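Local coordinates for hypothetical protein (Parabacteroides merdae, PDB 4OO3) that is a putative oxidoreductase, probably binding a nicotinamide adenine dinucleotide cofactor through its Rossmann-fold domain, with its actual substrate and reaction unknown, at residues A[242-255]-A[281-295]. Numbering follows the deposited sequence.
Sequences DIELIDANRWTTSI and TLKVYCNGDIVYKIK
Ile-243 to Ile-255 pairs antiparallel with Leu-282 to Ile-294 as the edge strand of the mixed sheet in the C-terminal domain, the short strand axes lying at 139° in a twisted pair broken by two beta bulges. At the first, a classic bulge, the N atoms of Ile-246 and Asp-247 both bond Val-291 O, at 2.9 and 3.0 Å, from the same face of its carbonyl plane. The second falls between Trp-251 and Thr-253, where Tyr-285 centres an inverse gamma turn. Here the Tyr-285 ring is sandwiched: Thr-252 CG2 sits over the middle of one face, 3.4 Å from the centroid, while the Arg-250 guanidinium lies flat on the opposite face, planes 11° apart. A bend at chi3 (-81°) folds the arginine over the ring, and Glu-214 holds its NE in a salt bridge. Among the side chains beside Trp-251, Asn-287 sends CB over the five-membered ring in a CH-pi contact, and its ND2 gives an almost straight bond of 2.7 Å to Thr-253 OG1, in the amide plane, plus a longer one to Trp-251 O from above that carbonyl's plane. Trp-305 on strand 297-306 takes up Asn-287 OD1 through its N and Thr-253 OG1 through its O. Gly-288 CA passes 3.6 Å from Trp-251 CZ3. Toward the other end, Ile-243 CD1 packs on Ile-294 CB at 3.8 Å. The buried Asn-287 amide, bonded through both its nitrogen and its oxygen, thus has its rotation fixed and ties the irregular backbone of the second bulge to the next strand, while the stacked arginine is held by both pi and ionic contacts.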
ATOM      1  N   ASP A 242      -6.972 -18.378 -10.606  1.00 39.25           N
ATOM      2  CA  ASP A 242      -7.859 -17.968  -9.522  1.00 37.53           C
ATOM      3  C   ASP A 242      -8.507 -16.602  -9.715  1.00 37.00           C
ATOM      4  O   ASP A 242      -9.421 -16.245  -8.969  1.00 35.03           O
ATOM      5  CB  ASP A 242      -7.079 -17.959  -8.205  1.00 39.71           C
ATOM      6  CG  ASP A 242      -6.599 -19.346  -7.791  1.00 40.62           C
ATOM      7  OD1 ASP A 242      -7.254 -20.342  -8.148  1.00 42.39           O
ATOM      8  OD2 ASP A 242      -5.561 -19.434  -7.097  1.00 42.05           O
ATOM      9  N   ILE A 243      -8.035 -15.837 -10.697  1.00 36.39           N
ATOM     10  CA  ILE A 243      -8.491 -14.465 -10.881  1.00 36.69           C
ATOM     11  C   ILE A 243      -9.199 -14.307 -12.215  1.00 36.35           C
ATOM     12  O   ILE A 243      -8.639 -14.609 -13.264  1.00 36.90           O
ATOM     13  CB  ILE A 243      -7.325 -13.450 -10.825  1.00 36.46           C
ATOM     14  CG1 ILE A 243      -6.563 -13.554  -9.500  1.00 38.24           C
ATOM     15  CG2 ILE A 243      -7.837 -12.030 -11.026  1.00 34.59           C
ATOM     16  CD1 ILE A 243      -7.362 -13.139  -8.279  1.00 40.09           C
ATOM     17  N   GLU A 244     -10.427 -13.810 -12.149  1.00 36.79           N
ATOM     18  CA  GLU A 244     -11.208 -13.465 -13.321  1.00 39.31           C
ATOM     19  C   GLU A 244     -11.704 -12.042 -13.135  1.00 39.99           C
ATOM     20  O   GLU A 244     -12.427 -11.757 -12.179  1.00 38.38           O
ATOM     21  CB  GLU A 244     -12.406 -14.415 -13.460  1.00 39.49           C
ATOM     22  CG  GLU A 244     -13.223 -14.221 -14.735  1.00 42.18           C
ATOM     23  CD  GLU A 244     -14.566 -14.946 -14.716  1.00 42.64           C
ATOM     24  OE1 GLU A 244     -14.822 -15.768 -13.811  1.00 40.96           O
ATOM     25  OE2 GLU A 244     -15.380 -14.684 -15.621  1.00 45.97           O
ATOM     26  N   LEU A 245     -11.332 -11.143 -14.039  1.00 42.33           N
ATOM     27  CA  LEU A 245     -11.849  -9.780 -13.959  1.00 42.66           C
ATOM     28  C   LEU A 245     -13.240  -9.729 -14.544  1.00 44.43           C
ATOM     29  O   LEU A 245     -13.508 -10.324 -15.585  1.00 46.74           O
ATOM     30  CB  LEU A 245     -10.940  -8.770 -14.659  1.00 43.95           C
ATOM     31  CG  LEU A 245      -9.758  -8.347 -13.791  1.00 44.58           C
ATOM     32  CD1 LEU A 245      -8.569  -9.270 -14.010  1.00 44.94           C
ATOM     33  CD2 LEU A 245      -9.388  -6.906 -14.072  1.00 46.70           C
ATOM     34  N   ILE A 246     -14.114  -9.004 -13.858  1.00 41.78           N
ATOM     35  CA  ILE A 246     -15.507  -8.900 -14.227  1.00 41.45           C
ATOM     36  C   ILE A 246     -15.797  -7.509 -14.786  1.00 42.28           C
ATOM     37  O   ILE A 246     -16.376  -7.385 -15.858  1.00 43.35           O
ATOM     38  CB  ILE A 246     -16.401  -9.183 -13.006  1.00 40.48           C
ATOM     39  CG1 ILE A 246     -16.100 -10.577 -12.438  1.00 40.71           C
ATOM     40  CG2 ILE A 246     -17.873  -9.036 -13.359  1.00 42.62           C
ATOM     41  CD1 ILE A 246     -16.314 -11.721 -13.408  1.00 41.88           C
ATOM     42  N   ASP A 247     -15.392  -6.464 -14.071  1.00 39.74           N
ATOM     43  CA  ASP A 247     -15.663  -5.101 -14.516  1.00 39.59           C
ATOM     44  C   ASP A 247     -14.625  -4.131 -13.976  1.00 39.49           C
ATOM     45  O   ASP A 247     -14.021  -4.374 -12.926  1.00 38.99           O
ATOM     46  CB  ASP A 247     -17.058  -4.669 -14.068  1.00 39.53           C
ATOM     47  CG  ASP A 247     -17.540  -3.407 -14.765  1.00 41.48           C
ATOM     48  OD1 ASP A 247     -17.099  -3.125 -15.899  1.00 40.21           O
ATOM     49  OD2 ASP A 247     -18.376  -2.693 -14.175  1.00 43.61           O
ATOM     50  N   ALA A 248     -14.421  -3.033 -14.700  1.00 37.16           N
ATOM     51  CA  ALA A 248     -13.475  -2.020 -14.279  1.00 35.94           C
ATOM     52  C   ALA A 248     -13.809  -0.670 -14.885  1.00 36.60           C
ATOM     53  O   ALA A 248     -14.229  -0.588 -16.039  1.00 39.24           O
ATOM     54  CB  ALA A 248     -12.058  -2.437 -14.657  1.00 37.56           C
ATOM     55  N   ASN A 249     -13.627   0.386 -14.095  1.00 35.37           N
ATOM     56  CA  ASN A 249     -13.841   1.748 -14.557  1.00 36.43           C
ATOM     57  C   ASN A 249     -12.720   2.664 -14.101  1.00 36.83           C
ATOM     58  O   ASN A 249     -12.071   2.411 -13.083  1.00 37.61           O
ATOM     59  CB  ASN A 249     -15.181   2.281 -14.056  1.00 36.96           C
ATOM     60  CG  ASN A 249     -16.351   1.473 -14.576  1.00 37.88           C
ATOM     61  OD1 ASN A 249     -16.788   1.656 -15.712  1.00 41.01           O
ATOM     62  ND2 ASN A 249     -16.854   0.569 -13.759  1.00 35.73           N
ATOM     63  N   ARG A 250     -12.492   3.715 -14.883  1.00 35.59           N
ATOM     64  CA  ARG A 250     -11.528   4.749 -14.559  1.00 35.34           C
ATOM     65  C   ARG A 250     -12.147   6.098 -14.887  1.00 37.19           C
ATOM     66  O   ARG A 250     -12.864   6.236 -15.876  1.00 38.36           O
ATOM     67  CB  ARG A 250     -10.237   4.543 -15.350  1.00 36.33           C
ATOM     68  CG  ARG A 250     -10.421   4.450 -16.859  1.00 38.25           C
ATOM     69  CD  ARG A 250      -9.135   4.007 -17.539  1.00 39.13           C
ATOM     70  NE  ARG A 250      -8.196   5.113 -17.720  1.00 39.46           N
ATOM     71  CZ  ARG A 250      -8.215   5.961 -18.749  1.00 41.01           C
ATOM     72  NH1 ARG A 250      -9.131   5.868 -19.701  1.00 40.55           N
ATOM     73  NH2 ARG A 250      -7.317   6.931 -18.818  1.00 43.52           N
ATOM     74  N   TRP A 251     -11.896   7.090 -14.045  1.00 36.06           N
ATOM     75  CA  TRP A 251     -12.441   8.418 -14.282  1.00 36.35           C
ATOM     76  C   TRP A 251     -11.553   9.476 -13.654  1.00 36.29           C
ATOM     77  O   TRP A 251     -10.593   9.158 -12.944  1.00 33.21           O
ATOM     78  CB  TRP A 251     -13.898   8.525 -13.801  1.00 36.42           C
ATOM     79  CG  TRP A 251     -14.123   8.381 -12.321  1.00 36.61           C
ATOM     80  CD1 TRP A 251     -14.265   9.392 -11.403  1.00 36.48           C
ATOM     81  CD2 TRP A 251     -14.265   7.157 -11.593  1.00 35.00           C
ATOM     82  NE1 TRP A 251     -14.474   8.866 -10.152  1.00 36.15           N
ATOM     83  CE2 TRP A 251     -14.481   7.497 -10.241  1.00 34.85           C
ATOM     84  CE3 TRP A 251     -14.235   5.803 -11.953  1.00 33.78           C
ATOM     85  CZ2 TRP A 251     -14.654   6.529  -9.247  1.00 33.60           C
ATOM     86  CZ3 TRP A 251     -14.408   4.849 -10.971  1.00 33.12           C
ATOM     87  CH2 TRP A 251     -14.613   5.214  -9.631  1.00 32.66           C
ATOM     88  N   THR A 252     -11.873  10.734 -13.937  1.00 37.95           N
ATOM     89  CA  THR A 252     -10.964  11.828 -13.654  1.00 39.91           C
ATOM     90  C   THR A 252     -11.372  12.679 -12.461  1.00 40.49           C
ATOM     91  O   THR A 252     -12.529  12.681 -12.042  1.00 41.24           O
ATOM     92  CB  THR A 252     -10.822  12.756 -14.875  1.00 41.67           C
ATOM     93  OG1 THR A 252     -12.096  13.307 -15.216  1.00 43.69           O
ATOM     94  CG2 THR A 252     -10.254  11.994 -16.064  1.00 42.43           C
ATOM     95  N   THR A 253     -10.386  13.380 -11.911  1.00 40.47           N
ATOM     96  CA  THR A 253     -10.613  14.450 -10.960  1.00 39.67           C
ATOM     97  C   THR A 253     -10.087  15.720 -11.621  1.00 40.78           C
ATOM     98  O   THR A 253      -8.953  15.749 -12.100  1.00 43.79           O
ATOM     99  CB  THR A 253      -9.887  14.186  -9.626  1.00 37.41           C
ATOM    100  OG1 THR A 253     -10.394  12.981  -9.037  1.00 37.47           O
ATOM    101  CG2 THR A 253     -10.083  15.342  -8.653  1.00 36.73           C
ATOM    102  N   SER A 254     -10.921  16.754 -11.674  1.00 42.09           N
ATOM    103  CA  SER A 254     -10.527  18.026 -12.274  1.00 43.87           C
ATOM    104  C   SER A 254      -9.689  18.815 -11.295  1.00 44.32           C
ATOM    105  O   SER A 254     -10.005  18.859 -10.110  1.00 45.90           O
ATOM    106  CB  SER A 254     -11.752  18.851 -12.663  1.00 45.02           C
ATOM    107  OG  SER A 254     -12.420  18.251 -13.754  1.00 46.59           O
ATOM    108  N   ILE A 255      -8.617  19.425 -11.789  1.00 44.19           N
ATOM    109  CA  ILE A 255      -7.796  20.307 -10.972  1.00 45.16           C
ATOM    110  C   ILE A 255      -7.701  21.671 -11.649  1.00 48.21           C
ATOM    111  O   ILE A 255      -7.331  21.761 -12.824  1.00 50.33           O
ATOM    112  CB  ILE A 255      -6.370  19.756 -10.757  1.00 43.63           C
ATOM    113  CG1 ILE A 255      -6.383  18.259 -10.427  1.00 42.15           C
ATOM    114  CG2 ILE A 255      -5.667  20.535  -9.654  1.00 43.27           C
ATOM    115  CD1 ILE A 255      -6.916  17.932  -9.049  1.00 42.52           C
ATOM    116  N   THR A 281      -8.034  23.423 -17.324  1.00 68.39           N
ATOM    117  CA  THR A 281      -8.451  22.468 -16.299  1.00 60.71           C
ATOM    118  C   THR A 281      -7.715  21.143 -16.480  1.00 55.40           C
ATOM    119  O   THR A 281      -7.845  20.497 -17.521  1.00 55.56           O
ATOM    120  CB  THR A 281      -9.964  22.198 -16.390  1.00 60.91           C
ATOM    121  OG1 THR A 281     -10.674  23.439 -16.341  1.00 62.05           O
ATOM    122  CG2 THR A 281     -10.435  21.291 -15.249  1.00 59.75           C
ATOM    123  N   LEU A 282      -6.951  20.737 -15.471  1.00 51.29           N
ATOM    124  CA  LEU A 282      -6.210  19.476 -15.532  1.00 47.69           C
ATOM    125  C   LEU A 282      -7.123  18.321 -15.125  1.00 46.22           C
ATOM    126  O   LEU A 282      -7.766  18.380 -14.080  1.00 45.23           O
ATOM    127  CB  LEU A 282      -4.982  19.541 -14.620  1.00 47.65           C
ATOM    128  CG  LEU A 282      -4.177  18.258 -14.416  1.00 44.82           C
ATOM    129  CD1 LEU A 282      -3.569  17.798 -15.726  1.00 46.02           C
ATOM    130  CD2 LEU A 282      -3.098  18.483 -13.375  1.00 45.22           C
ATOM    131  N   LYS A 283      -7.172  17.285 -15.963  1.00 46.10           N
ATOM    132  CA  LYS A 283      -8.007  16.102 -15.738  1.00 45.53           C
ATOM    133  C   LYS A 283      -7.118  14.889 -15.503  1.00 43.19           C
ATOM    134  O   LYS A 283      -6.450  14.419 -16.426  1.00 43.56           O
ATOM    135  CB  LYS A 283      -8.889  15.830 -16.953  1.00 47.66           C
ATOM    136  CG  LYS A 283      -9.776  16.985 -17.356  1.00 51.90           C
ATOM    137  CD  LYS A 283     -11.075  17.003 -16.574  1.00 53.85           C
ATOM    138  CE  LYS A 283     -12.027  18.046 -17.136  1.00 59.33           C
ATOM    139  NZ  LYS A 283     -13.428  17.553 -17.120  1.00 64.16           N
ATOM    140  N   VAL A 284      -7.125  14.379 -14.273  1.00 39.71           N
ATOM    141  CA  VAL A 284      -6.220  13.310 -13.865  1.00 36.93           C
ATOM    142  C   VAL A 284      -7.034  12.055 -13.633  1.00 35.84           C
ATOM    143  O   VAL A 284      -8.001  12.093 -12.872  1.00 35.74           O
ATOM    144  CB  VAL A 284      -5.496  13.683 -12.558  1.00 35.29           C
ATOM    145  CG1 VAL A 284      -4.551  12.571 -12.104  1.00 33.78           C
ATOM    146  CG2 VAL A 284      -4.740  14.985 -12.738  1.00 35.83           C
ATOM    147  N   TYR A 285      -6.642  10.953 -14.278  1.00 34.10           N
ATOM    148  CA  TYR A 285      -7.298   9.652 -14.085  1.00 33.77           C
ATOM    149  C   TYR A 285      -6.799   8.962 -12.817  1.00 32.19           C
ATOM    150  O   TYR A 285      -6.236   7.866 -12.865  1.00 31.71           O
ATOM    151  CB  TYR A 285      -7.103   8.743 -15.305  1.00 34.54           C
ATOM    152  CG  TYR A 285      -8.088   8.974 -16.431  1.00 36.48           C
ATOM    153  CD1 TYR A 285      -7.820   9.898 -17.446  1.00 38.24           C
ATOM    154  CD2 TYR A 285      -9.285   8.260 -16.490  1.00 37.19           C
ATOM    155  CE1 TYR A 285      -8.716  10.105 -18.481  1.00 38.97           C
ATOM    156  CE2 TYR A 285     -10.188   8.460 -17.523  1.00 38.08           C
ATOM    157  CZ  TYR A 285      -9.898   9.382 -18.513  1.00 39.52           C
ATOM    158  OH  TYR A 285     -10.789   9.586 -19.535  1.00 40.83           O
ATOM    159  N   CYS A 286      -7.040   9.618 -11.685  1.00 32.84           N
ATOM    160  CA  CYS A 286      -6.628   9.137 -10.367  1.00 33.37           C
ATOM    161  C   CYS A 286      -7.762   8.413  -9.632  1.00 33.64           C
ATOM    162  O   CYS A 286      -7.670   8.181  -8.438  1.00 34.54           O
ATOM    163  CB  CYS A 286      -6.121  10.314  -9.512  1.00 32.88           C
ATOM    164  SG  CYS A 286      -7.258  11.720  -9.385  1.00 34.49           S
ATOM    165  N   ASN A 287      -8.828   8.058 -10.341  1.00 34.47           N
ATOM    166  CA  ASN A 287      -9.943   7.331  -9.743  1.00 34.43           C
ATOM    167  C   ASN A 287     -10.184   6.053 -10.520  1.00 35.49           C
ATOM    168  O   ASN A 287      -9.984   6.015 -11.730  1.00 37.42           O
ATOM    169  CB  ASN A 287     -11.214   8.175  -9.770  1.00 36.01           C
ATOM    170  CG  ASN A 287     -11.004   9.568  -9.232  1.00 36.31           C
ATOM    171  OD1 ASN A 287     -10.920   9.772  -8.028  1.00 38.25           O
ATOM    172  ND2 ASN A 287     -10.928  10.538 -10.124  1.00 37.07           N
ATOM    173  N   GLY A 288     -10.593   4.999  -9.828  1.00 34.36           N
ATOM    174  CA  GLY A 288     -10.979   3.774 -10.506  1.00 35.29           C
ATOM    175  C   GLY A 288     -11.584   2.753  -9.566  1.00 34.48           C
ATOM    176  O   GLY A 288     -11.483   2.889  -8.350  1.00 34.63           O
ATOM    177  N   ASP A 289     -12.234   1.741 -10.133  1.00 32.87           N
ATOM    178  CA  ASP A 289     -12.698   0.609  -9.352  1.00 32.84           C
ATOM    179  C   ASP A 289     -12.578  -0.692 -10.129  1.00 32.17           C
ATOM    180  O   ASP A 289     -12.419  -0.687 -11.346  1.00 32.20           O
ATOM    181  CB  ASP A 289     -14.123   0.824  -8.817  1.00 36.79           C
ATOM    182  CG  ASP A 289     -15.157   1.033  -9.907  1.00 40.65           C
ATOM    183  OD1 ASP A 289     -14.922   0.669 -11.076  1.00 45.10           O
ATOM    184  OD2 ASP A 289     -16.240   1.553  -9.575  1.00 44.21           O
ATOM    185  N   ILE A 290     -12.617  -1.805  -9.404  1.00 32.14           N
ATOM    186  CA  ILE A 290     -12.451  -3.126  -9.999  1.00 31.83           C
ATOM    187  C   ILE A 290     -13.438  -4.083  -9.358  1.00 32.25           C
ATOM    188  O   ILE A 290     -13.554  -4.120  -8.128  1.00 32.64           O
ATOM    189  CB  ILE A 290     -11.032  -3.704  -9.771  1.00 31.51           C
ATOM    190  CG1 ILE A 290      -9.963  -2.612  -9.911  1.00 30.40           C
ATOM    191  CG2 ILE A 290     -10.780  -4.879 -10.720  1.00 31.99           C
ATOM    192  CD1 ILE A 290      -8.543  -3.080  -9.647  1.00 29.10           C
ATOM    193  N   VAL A 291     -14.157  -4.829 -10.194  1.00 32.77           N
ATOM    194  CA  VAL A 291     -14.884  -6.004  -9.748  1.00 33.91           C
ATOM    195  C   VAL A 291     -14.194  -7.215 -10.357  1.00 33.77           C
ATOM    196  O   VAL A 291     -13.947  -7.260 -11.559  1.00 34.86           O
ATOM    197  CB  VAL A 291     -16.371  -5.976 -10.146  1.00 36.00           C
ATOM    198  CG1 VAL A 291     -17.073  -7.250  -9.690  1.00 35.49           C
ATOM    199  CG2 VAL A 291     -17.052  -4.779  -9.523  1.00 35.60           C
ATOM    200  N   TYR A 292     -13.865  -8.182  -9.511  1.00 31.85           N
ATOM    201  CA  TYR A 292     -13.191  -9.385  -9.953  1.00 31.97           C
ATOM    202  C   TYR A 292     -13.557 -10.562  -9.069  1.00 32.08           C
ATOM    203  O   TYR A 292     -13.986 -10.389  -7.924  1.00 30.91           O
ATOM    204  CB  TYR A 292     -11.676  -9.181  -9.944  1.00 30.54           C
ATOM    205  CG  TYR A 292     -11.078  -8.876  -8.580  1.00 29.06           C
ATOM    206  CD1 TYR A 292     -11.128  -7.592  -8.049  1.00 30.00           C
ATOM    207  CD2 TYR A 292     -10.443  -9.866  -7.832  1.00 28.04           C
ATOM    208  CE1 TYR A 292     -10.576  -7.307  -6.808  1.00 28.43           C
ATOM    209  CE2 TYR A 292      -9.885  -9.588  -6.592  1.00 26.80           C
ATOM    210  CZ  TYR A 292      -9.953  -8.307  -6.084  1.00 27.81           C
ATOM    211  OH  TYR A 292      -9.405  -8.014  -4.850  1.00 27.89           O
ATOM    212  N   LYS A 293     -13.380 -11.759  -9.610  1.00 32.91           N
ATOM    213  CA  LYS A 293     -13.545 -12.975  -8.832  1.00 34.28           C
ATOM    214  C   LYS A 293     -12.174 -13.498  -8.439  1.00 35.01           C
ATOM    215  O   LYS A 293     -11.266 -13.569  -9.271  1.00 35.26           O
ATOM    216  CB  LYS A 293     -14.329 -14.022  -9.619  1.00 36.23           C
ATOM    217  CG  LYS A 293     -15.811 -13.711  -9.666  1.00 37.50           C
ATOM    218  CD  LYS A 293     -16.603 -14.720 -10.473  1.00 40.04           C
ATOM    219  CE  LYS A 293     -18.091 -14.546 -10.205  1.00 43.29           C
ATOM    220  NZ  LYS A 293     -18.934 -15.148 -11.269  1.00 49.16           N
ATOM    221  N   ILE A 294     -12.032 -13.825  -7.158  1.00 34.28           N
ATOM    222  CA  ILE A 294     -10.828 -14.444  -6.633  1.00 32.43           C
ATOM    223  C   ILE A 294     -11.244 -15.764  -5.988  1.00 34.46           C
ATOM    224  O   ILE A 294     -11.934 -15.775  -4.967  1.00 33.55           O
ATOM    225  CB  ILE A 294     -10.068 -13.521  -5.646  1.00 31.13           C
ATOM    226  CG1 ILE A 294      -9.041 -14.331  -4.847  1.00 31.95           C
ATOM    227  CG2 ILE A 294     -11.018 -12.813  -4.693  1.00 31.16           C
ATOM    228  CD1 ILE A 294      -7.978 -13.492  -4.181  1.00 32.18           C
ATOM    229  N   LYS A 295     -10.834 -16.870  -6.613  1.00 36.53           N
ATOM    230  CA  LYS A 295     -11.236 -18.215  -6.206  1.00 38.37           C
ATOM    231  C   LYS A 295     -12.743 -18.312  -6.010  1.00 38.75           C
ATOM    232  O   LYS A 295     -13.215 -18.823  -4.993  1.00 39.34           O
ATOM    233  CB  LYS A 295     -10.501 -18.648  -4.932  1.00 37.95           C
ATOM    234  CG  LYS A 295      -9.002 -18.432  -5.016  1.00 41.30           C
ATOM    235  CD  LYS A 295      -8.197 -19.577  -4.435  1.00 45.87           C
ATOM    236  CE  LYS A 295      -8.217 -19.580  -2.922  1.00 47.05           C
ATOM    237  NZ  LYS A 295      -8.201 -20.976  -2.405  1.00 49.79           N
TER
HETATM  238  O   HOH W   1      -5.433 -20.816  -3.947  1.00 44.10           O